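Local coordinates for protein afamin (Homo sapiens, PDB 6RQ7) that carries hydrophobic molecules in body fluids, binding vitamin E and keeping lipidated Wnt proteins soluble and active, at residues A[205-210]-A[465-470]; A[416-421]-A[469-474]. All coordinates share one frame; numbering follows the deposited sequence.

Contact 1: residues A[205-210]-A[465-470]; sequences ALLKFG and NENRTI. With NAG (2-acetamido-2-deoxy-beta-D-glucopyranose), chain F.
Leu207 meets the loop 465-470 through one methyl: its CD2 lies 3.4 Å from the backbone N of Glu466 and 3.7 Å from OD1 of Asn467. The branch reaches the loop because CG stands anti to the backbone N (chi1 176°), which carries it outward from the helix along a bond already directed at the loop. CD1, the other methyl, passes 4.2 Å from N2 of the N-acetylglucosamine, so the two methyls touch different partners, CD2 the peptide and CD1, more loosely, the sugar. Lys208 takes a different route. Its chain bends at chi2 and chi3, runs alongside Asn467 in the opposite direction, and brings NZ to the carbonyl O of Glu466 at 3.4 Å, a weak hydrogen bond and the only one between the two segments. Asn467 ND2 is bonded covalently to C1 of the sugar (1.5 Å), whose C3 and C5 face the carbonyl oxygens of Leu207 and Lys208 at 3.9 and 4.0 Å. Cutting Leu207 back to an alanine is likely to leave a gap beside the Asn465-Glu466 peptide and deprive the sugar's acetamido group of an apolar neighbour. Farther out, Phe105 and Tyr106 of helix 97-107 also touch Leu207, while Asn465 turns away to donate from ND2 to the Phe105 carbonyl. Glu466 and Arg468 pair by charge alone, with OE2 well out of the guanidinium plane. With 184 Å² buried, this is a modest surface contact between the second and third albumin repeats, formed at the end of a helix of the hydrophobic-ligand pocket and bordered by an N-linked glycan.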
ATOM      1  N   ALA A 205      -1.158  -3.306  -5.422  1.00 38.21           N
ATOM      2  CA  ALA A 205      -0.099  -3.742  -6.362  1.00 37.13           C
ATOM      3  C   ALA A 205      -0.039  -5.274  -6.381  1.00 38.32           C
ATOM      4  O   ALA A 205      -0.142  -5.854  -7.480  1.00 39.32           O
ATOM      5  CB  ALA A 205       1.228  -3.135  -5.980  1.00 36.39           C
ATOM      6  N   LEU A 206       0.086  -5.894  -5.203  1.00 40.69           N
ATOM      7  CA  LEU A 206       0.189  -7.370  -5.022  1.00 41.70           C
ATOM      8  C   LEU A 206      -0.907  -8.064  -5.844  1.00 41.36           C
ATOM      9  O   LEU A 206      -0.568  -8.982  -6.619  1.00 39.76           O
ATOM     10  CB  LEU A 206       0.067  -7.714  -3.532  1.00 42.71           C
ATOM     11  CG  LEU A 206       0.841  -8.947  -3.066  1.00 44.59           C
ATOM     12  CD1 LEU A 206       0.641  -9.175  -1.574  1.00 44.93           C
ATOM     13  CD2 LEU A 206       0.437 -10.188  -3.851  1.00 46.14           C
ATOM     14  N   LEU A 207      -2.161  -7.627  -5.683  1.00 42.25           N
ATOM     15  CA  LEU A 207      -3.357  -8.199  -6.361  1.00 44.66           C
ATOM     16  C   LEU A 207      -3.167  -8.167  -7.882  1.00 46.87           C
ATOM     17  O   LEU A 207      -3.339  -9.222  -8.519  1.00 52.68           O
ATOM     18  CB  LEU A 207      -4.603  -7.402  -5.958  1.00 47.42           C
ATOM     19  CG  LEU A 207      -5.906  -7.818  -6.643  1.00 51.42           C
ATOM     20  CD1 LEU A 207      -6.459  -9.095  -6.026  1.00 51.36           C
ATOM     21  CD2 LEU A 207      -6.939  -6.702  -6.577  1.00 51.37           C
ATOM     22  N   LYS A 208      -2.818  -7.001  -8.436  1.00 47.71           N
ATOM     23  CA  LYS A 208      -2.924  -6.713  -9.894  1.00 50.16           C
ATOM     24  C   LYS A 208      -1.674  -7.224 -10.624  1.00 51.59           C
ATOM     25  O   LYS A 208      -1.828  -7.712 -11.763  1.00 51.90           O
ATOM     26  CB  LYS A 208      -3.141  -5.215 -10.149  1.00 53.27           C
ATOM     27  CG  LYS A 208      -3.831  -4.442  -9.029  1.00 57.59           C
ATOM     28  CD  LYS A 208      -4.762  -3.339  -9.499  1.00 60.69           C
ATOM     29  CE  LYS A 208      -6.200  -3.795  -9.639  1.00 63.43           C
ATOM     30  NZ  LYS A 208      -7.121  -2.652  -9.842  1.00 66.79           N
ATOM     31  N   PHE A 209      -0.495  -7.124  -9.998  1.00 52.19           N
ATOM     32  CA  PHE A 209       0.833  -7.353 -10.633  1.00 52.23           C
ATOM     33  C   PHE A 209       1.536  -8.575 -10.024  1.00 56.26           C
ATOM     34  O   PHE A 209       2.746  -8.755 -10.279  1.00 54.85           O
ATOM     35  CB  PHE A 209       1.693  -6.095 -10.497  1.00 49.58           C
ATOM     36  CG  PHE A 209       1.020  -4.837 -10.982  1.00 47.30           C
ATOM     37  CD1 PHE A 209       0.919  -4.566 -12.338  1.00 47.18           C
ATOM     38  CD2 PHE A 209       0.469  -3.936 -10.086  1.00 46.10           C
ATOM     39  CE1 PHE A 209       0.291  -3.414 -12.783  1.00 49.40           C
ATOM     40  CE2 PHE A 209      -0.159  -2.784 -10.533  1.00 46.34           C
ATOM     41  CZ  PHE A 209      -0.245  -2.525 -11.881  1.00 49.80           C
ATOM     42  N   GLY A 210       0.804  -9.397  -9.265  1.00 62.64           N
ATOM     43  CA  GLY A 210       1.337 -10.610  -8.617  1.00 67.32           C
ATOM     44  C   GLY A 210       2.358 -10.273  -7.545  1.00 71.74           C
ATOM     45  O   GLY A 210       2.347  -9.126  -7.054  1.00 65.75           O
ATOM     46  N   ASN A 465      -8.834  -4.402  -3.571  1.00 52.38           N
ATOM     47  CA  ASN A 465      -9.190  -5.847  -3.515  1.00 54.35           C
ATOM     48  C   ASN A 465     -10.200  -6.186  -4.619  1.00 58.47           C
ATOM     49  O   ASN A 465     -11.125  -6.978  -4.349  1.00 59.05           O
ATOM     50  CB  ASN A 465      -9.751  -6.228  -2.141  1.00 50.77           C
ATOM     51  CG  ASN A 465     -11.148  -5.694  -1.895  1.00 47.19           C
ATOM     52  OD1 ASN A 465     -11.501  -4.611  -2.355  1.00 43.12           O
ATOM     53  ND2 ASN A 465     -11.953  -6.450  -1.167  1.00 47.90           N
ATOM     54  N   GLU A 466     -10.034  -5.621  -5.817  1.00 64.55           N
ATOM     55  CA  GLU A 466     -10.942  -5.882  -6.966  1.00 67.32           C
ATOM     56  C   GLU A 466     -10.306  -5.400  -8.273  1.00 76.05           C
ATOM     57  O   GLU A 466      -9.663  -4.328  -8.272  1.00 81.29           O
ATOM     58  CB  GLU A 466     -12.297  -5.209  -6.739  1.00 58.98           C
ATOM     59  CG  GLU A 466     -12.191  -3.761  -6.306  1.00 57.47           C
ATOM     60  CD  GLU A 466     -13.525  -3.049  -6.196  1.00 61.10           C
ATOM     61  OE1 GLU A 466     -14.565  -3.741  -6.175  1.00 59.32           O
ATOM     62  OE2 GLU A 466     -13.522  -1.804  -6.136  1.00 67.29           O
ATOM     63  N   ASN A 467     -10.481  -6.187  -9.338  1.00 78.90           N
ATOM     64  CA  ASN A 467     -10.165  -5.811 -10.740  1.00 78.86           C
ATOM     65  C   ASN A 467     -11.363  -5.012 -11.272  1.00 73.50           C
ATOM     66  O   ASN A 467     -12.391  -5.639 -11.600  1.00 75.65           O
ATOM     67  CB  ASN A 467      -9.813  -7.052 -11.569  1.00 81.00           C
ATOM     68  CG  ASN A 467      -8.572  -7.765 -11.069  1.00 81.53           C
ATOM     69  OD1 ASN A 467      -8.097  -7.496  -9.966  1.00 74.40           O
ATOM     70  ND2 ASN A 467      -8.040  -8.676 -11.872  1.00 91.01           N
ATOM     71  N   ARG A 468     -11.236  -3.680 -11.318  1.00 63.65           N
ATOM     72  CA  ARG A 468     -12.363  -2.723 -11.511  1.00 57.88           C
ATOM     73  C   ARG A 468     -12.568  -2.414 -12.998  1.00 55.44           C
ATOM     74  O   ARG A 468     -11.580  -2.462 -13.759  1.00 52.69           O
ATOM     75  CB  ARG A 468     -12.094  -1.419 -10.755  1.00 53.83           C
ATOM     76  CG  ARG A 468     -11.875  -1.605  -9.262  1.00 52.91           C
ATOM     77  CD  ARG A 468     -11.891  -0.289  -8.510  1.00 53.14           C
ATOM     78  NE  ARG A 468     -13.209   0.329  -8.482  1.00 52.53           N
ATOM     79  CZ  ARG A 468     -13.520   1.419  -7.786  1.00 54.27           C
ATOM     80  NH1 ARG A 468     -12.605   2.031  -7.052  1.00 54.59           N
ATOM     81  NH2 ARG A 468     -14.753   1.896  -7.826  1.00 56.47           N
ATOM     82  N   THR A 469     -13.813  -2.101 -13.374  1.00 52.99           N
ATOM     83  CA  THR A 469     -14.221  -1.603 -14.716  1.00 55.75           C
ATOM     84  C   THR A 469     -14.766  -0.179 -14.555  1.00 56.70           C
ATOM     85  O   THR A 469     -15.972  -0.032 -14.266  1.00 55.50           O
ATOM     86  CB  THR A 469     -15.223  -2.557 -15.378  1.00 56.05           C
ATOM     87  OG1 THR A 469     -14.525  -3.769 -15.669  1.00 54.76           O
ATOM     88  CG2 THR A 469     -15.830  -2.004 -16.650  1.00 56.19           C
ATOM     89  N   ILE A 470     -13.890   0.818 -14.715  1.00 52.42           N
ATOM     90  CA  ILE A 470     -14.191   2.272 -14.561  1.00 48.54           C
ATOM     91  C   ILE A 470     -14.418   2.862 -15.959  1.00 47.88           C
ATOM     92  O   ILE A 470     -15.509   3.415 -16.187  1.00 41.74           O
ATOM     93  CB  ILE A 470     -13.058   2.977 -13.784  1.00 46.76           C
ATOM     94  CG1 ILE A 470     -12.725   2.224 -12.491  1.00 45.63           C
ATOM     95  CG2 ILE A 470     -13.395   4.437 -13.517  1.00 48.09           C
ATOM     96  CD1 ILE A 470     -11.792   2.962 -11.557  1.00 45.81           C
TER
HETATM   97  C1  NAG F 804      -6.848  -9.448 -11.575  1.00 97.81           C
HETATM   98  C2  NAG F 804      -7.110 -10.772 -10.859  1.00101.92           C
HETATM   99  C3  NAG F 804      -5.789 -11.458 -10.534  1.00 96.19           C
HETATM  100  C4  NAG F 804      -4.938 -11.602 -11.793  1.00 92.04           C
HETATM  101  C5  NAG F 804      -4.810 -10.262 -12.525  1.00 87.62           C
HETATM  102  C6  NAG F 804      -4.061 -10.420 -13.848  1.00 82.32           C
HETATM  103  C7  NAG F 804      -9.198 -10.844  -9.543  1.00106.23           C
HETATM  104  C8  NAG F 804      -9.892 -11.425 -10.748  1.00102.14           C
HETATM  105  N2  NAG F 804      -7.885 -10.556  -9.641  1.00104.28           N
HETATM  106  O3  NAG F 804      -6.037 -12.750  -9.966  1.00 94.64           O
HETATM  107  O4  NAG F 804      -3.638 -12.090 -11.440  1.00 89.17           O
HETATM  108  O5  NAG F 804      -6.113  -9.712 -12.777  1.00 96.59           O
HETATM  109  O6  NAG F 804      -4.984 -10.368 -14.945  1.00 77.14           O
HETATM  110  O7  NAG F 804      -9.811 -10.640  -8.507  1.00105.02           O

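Contact 2: residues A[416-421]-A[469-474]; sequences KIAPQL and TINPAV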
ATOM      1  N   LYS A 416     -13.367  14.077 -14.891  1.00 44.87           N
ATOM      2  CA  LYS A 416     -13.307  14.112 -16.379  1.00 46.95           C
ATOM      3  C   LYS A 416     -12.855  12.743 -16.901  1.00 44.26           C
ATOM      4  O   LYS A 416     -13.545  12.185 -17.775  1.00 48.19           O
ATOM      5  CB  LYS A 416     -12.353  15.208 -16.870  1.00 49.79           C
ATOM      6  CG  LYS A 416     -12.978  16.584 -17.070  1.00 52.63           C
ATOM      7  CD  LYS A 416     -13.733  16.731 -18.376  1.00 57.53           C
ATOM      8  CE  LYS A 416     -13.526  18.079 -19.034  1.00 60.79           C
ATOM      9  NZ  LYS A 416     -12.155  18.220 -19.584  1.00 63.36           N
ATOM     10  N   ILE A 417     -11.745  12.227 -16.368  1.00 39.32           N
ATOM     11  CA  ILE A 417     -11.085  10.982 -16.859  1.00 39.17           C
ATOM     12  C   ILE A 417     -11.854   9.756 -16.350  1.00 38.65           C
ATOM     13  O   ILE A 417     -11.942   8.773 -17.112  1.00 41.66           O
ATOM     14  CB  ILE A 417      -9.595  10.950 -16.460  1.00 41.78           C
ATOM     15  CG1 ILE A 417      -9.387  10.819 -14.948  1.00 45.01           C
ATOM     16  CG2 ILE A 417      -8.872  12.167 -17.018  1.00 43.40           C
ATOM     17  CD1 ILE A 417      -7.955  10.548 -14.552  1.00 46.87           C
ATOM     18  N   ALA A 418     -12.397   9.812 -15.127  1.00 36.00           N
ATOM     19  CA  ALA A 418     -13.002   8.659 -14.418  1.00 35.81           C
ATOM     20  C   ALA A 418     -14.367   9.027 -13.843  1.00 36.60           C
ATOM     21  O   ALA A 418     -14.579   8.941 -12.634  1.00 34.33           O
ATOM     22  CB  ALA A 418     -12.057   8.195 -13.338  1.00 36.29           C
ATOM     23  N   PRO A 419     -15.351   9.415 -14.687  1.00 39.83           N
ATOM     24  CA  PRO A 419     -16.659   9.850 -14.195  1.00 40.28           C
ATOM     25  C   PRO A 419     -17.595   8.705 -13.774  1.00 41.41           C
ATOM     26  O   PRO A 419     -18.663   9.006 -13.265  1.00 48.32           O
ATOM     27  CB  PRO A 419     -17.236  10.608 -15.400  1.00 40.23           C
ATOM     28  CG  PRO A 419     -16.649   9.893 -16.597  1.00 41.78           C
ATOM     29  CD  PRO A 419     -15.262   9.468 -16.156  1.00 42.69           C
ATOM     30  N   GLN A 420     -17.196   7.444 -13.986  1.00 38.11           N
ATOM     31  CA  GLN A 420     -17.988   6.249 -13.577  1.00 33.70           C
ATOM     32  C   GLN A 420     -17.893   6.071 -12.058  1.00 30.89           C
ATOM     33  O   GLN A 420     -18.813   5.459 -11.492  1.00 31.31           O
ATOM     34  CB  GLN A 420     -17.520   4.980 -14.293  1.00 33.31           C
ATOM     35  CG  GLN A 420     -18.049   4.855 -15.715  1.00 35.06           C
ATOM     36  CD  GLN A 420     -17.322   5.750 -16.689  1.00 39.47           C
ATOM     37  OE1 GLN A 420     -16.326   6.388 -16.354  1.00 39.48           O
ATOM     38  NE2 GLN A 420     -17.819   5.801 -17.914  1.00 43.24           N
ATOM     39  N   LEU A 421     -16.828   6.589 -11.434  1.00 31.18           N
ATOM     40  CA  LEU A 421     -16.603   6.530  -9.962  1.00 32.75           C
ATOM     41  C   LEU A 421     -17.750   7.229  -9.225  1.00 32.68           C
ATOM     42  O   LEU A 421     -18.558   7.916  -9.880  1.00 30.56           O
ATOM     43  CB  LEU A 421     -15.272   7.206  -9.608  1.00 33.94           C
ATOM     44  CG  LEU A 421     -14.005   6.379  -9.822  1.00 35.08           C
ATOM     45  CD1 LEU A 421     -12.812   7.083  -9.193  1.00 34.93           C
ATOM     46  CD2 LEU A 421     -14.150   4.973  -9.254  1.00 35.76           C
ATOM     47  N   THR A 469     -13.813  -2.101 -13.374  1.00 52.99           N
ATOM     48  CA  THR A 469     -14.221  -1.603 -14.716  1.00 55.75           C
ATOM     49  C   THR A 469     -14.766  -0.179 -14.555  1.00 56.70           C
ATOM     50  O   THR A 469     -15.972  -0.032 -14.266  1.00 55.50           O
ATOM     51  CB  THR A 469     -15.223  -2.557 -15.378  1.00 56.05           C
ATOM     52  OG1 THR A 469     -14.525  -3.769 -15.669  1.00 54.76           O
ATOM     53  CG2 THR A 469     -15.830  -2.004 -16.650  1.00 56.19           C
ATOM     54  N   ILE A 470     -13.890   0.818 -14.715  1.00 52.42           N
ATOM     55  CA  ILE A 470     -14.191   2.272 -14.561  1.00 48.54           C
ATOM     56  C   ILE A 470     -14.418   2.862 -15.959  1.00 47.88           C
ATOM     57  O   ILE A 470     -15.509   3.415 -16.187  1.00 41.74           O
ATOM     58  CB  ILE A 470     -13.058   2.977 -13.784  1.00 46.76           C
ATOM     59  CG1 ILE A 470     -12.725   2.224 -12.491  1.00 45.63           C
ATOM     60  CG2 ILE A 470     -13.395   4.437 -13.517  1.00 48.09           C
ATOM     61  CD1 ILE A 470     -11.792   2.962 -11.557  1.00 45.81           C
ATOM     62  N   ASN A 471     -13.430   2.735 -16.851  1.00 49.56           N
ATOM     63  CA  ASN A 471     -13.539   3.067 -18.300  1.00 53.73           C
ATOM     64  C   ASN A 471     -12.301   2.537 -19.022  1.00 59.13           C
ATOM     65  O   ASN A 471     -11.215   2.509 -18.446  1.00 66.42           O
ATOM     66  CB  ASN A 471     -13.755   4.566 -18.540  1.00 58.13           C
ATOM     67  CG  ASN A 471     -12.635   5.443 -18.018  1.00 60.90           C
ATOM     68  OD1 ASN A 471     -11.643   5.673 -18.706  1.00 60.73           O
ATOM     69  ND2 ASN A 471     -12.800   5.966 -16.814  1.00 63.27           N
ATOM     70  N   PRO A 472     -12.422   2.105 -20.300  1.00 61.47           N
ATOM     71  CA  PRO A 472     -11.296   1.508 -21.023  1.00 62.87           C
ATOM     72  C   PRO A 472     -10.234   2.560 -21.375  1.00 70.54           C
ATOM     73  O   PRO A 472     -10.230   3.050 -22.489  1.00 89.69           O
ATOM     74  CB  PRO A 472     -11.965   0.901 -22.268  1.00 61.37           C
ATOM     75  CG  PRO A 472     -13.166   1.789 -22.509  1.00 60.59           C
ATOM     76  CD  PRO A 472     -13.639   2.184 -21.124  1.00 60.69           C
ATOM     77  N   ALA A 473      -9.366   2.871 -20.408  1.00 66.23           N
ATOM     78  CA  ALA A 473      -8.354   3.956 -20.444  1.00 66.17           C
ATOM     79  C   ALA A 473      -7.807   4.155 -19.028  1.00 68.60           C
ATOM     80  O   ALA A 473      -6.569   4.159 -18.863  1.00 77.86           O
ATOM     81  CB  ALA A 473      -8.959   5.232 -20.981  1.00 63.97           C
ATOM     82  N   VAL A 474      -8.714   4.324 -18.059  1.00 59.67           N
ATOM     83  CA  VAL A 474      -8.434   4.291 -16.592  1.00 52.69           C
ATOM     84  C   VAL A 474      -8.115   2.844 -16.203  1.00 55.63           C
ATOM     85  O   VAL A 474      -7.199   2.644 -15.383  1.00 55.19           O
ATOM     86  CB  VAL A 474      -9.617   4.853 -15.780  1.00 48.51           C
ATOM     87  CG1 VAL A 474      -9.547   4.467 -14.310  1.00 47.14           C
ATOM     88  CG2 VAL A 474      -9.727   6.362 -15.932  1.00 48.42           C
TER
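Ile417, at the close of helix 403-417, offers its carbonyl O to Asn471 ND2 at 3.0 Å; the N-H...O angle of 121° makes this hydrogen bond weak. The OD1 of Asn471 accepts from the backbone N of Val474 at 3.3 Å in an Asx motif. That second bond is straighter, at 158°, although the donor sits above the carbonyl plane; together the two bonds probably limit the rotation of the amide. Next along the chain, Ala418 CB touches two methyls of the loop, Val474 CG2 at 3.9 Å and Ile470 CG2 at 4.0 Å. A type I turn from Ala418 to Leu421 then brings Gln420 up to the end of the Ile470 carbonyl. Its chain, bent at chi2, gathers CB, CG and CD round Ile470 O; OE1 also lies next to that oxygen, but as two acceptors they make no hydrogen bond. The Gln420 amide plane is turned 40° from that of Asn471, and its NE2 donates elsewhere, to Asp495 OD2. Leu421 completes the apolar side, its CD2 meeting the CD1 end of Ile470 at 3.9 Å. These pairs bury 296 Å², with Ile470 contributing the largest share. No strand is involved: the junction lies between the end of helix 403-417 and the loop leading into helix 474-478, where Leu461 of helix 456-462 touches Ile470, Val474 and Leu421, and Phe489 of helix 486-490 packs on Ile417 and Val474.

Contacts 1 and 2 use successive parts of the same connection between helices 456-462 and 474-478, sharing Thr469 and Ile470, with centres 15 Å apart. Contact 1 joins the third albumin repeat to the second, whereas contact 2 lies wholly within the third. They meet where Arg468 NH2 packs 3.4 Å from Leu421 CD2. The hydrophobic-ligand pocket region includes segment 205-210 but neither segment of contact 2. Burial differs too: contact 1 is at the surface beside the glycan, while seven of the eight touching residues in contact 2 are buried, and the Ile470 side chain is about 13 Å from a bound N-acetylglucosamine.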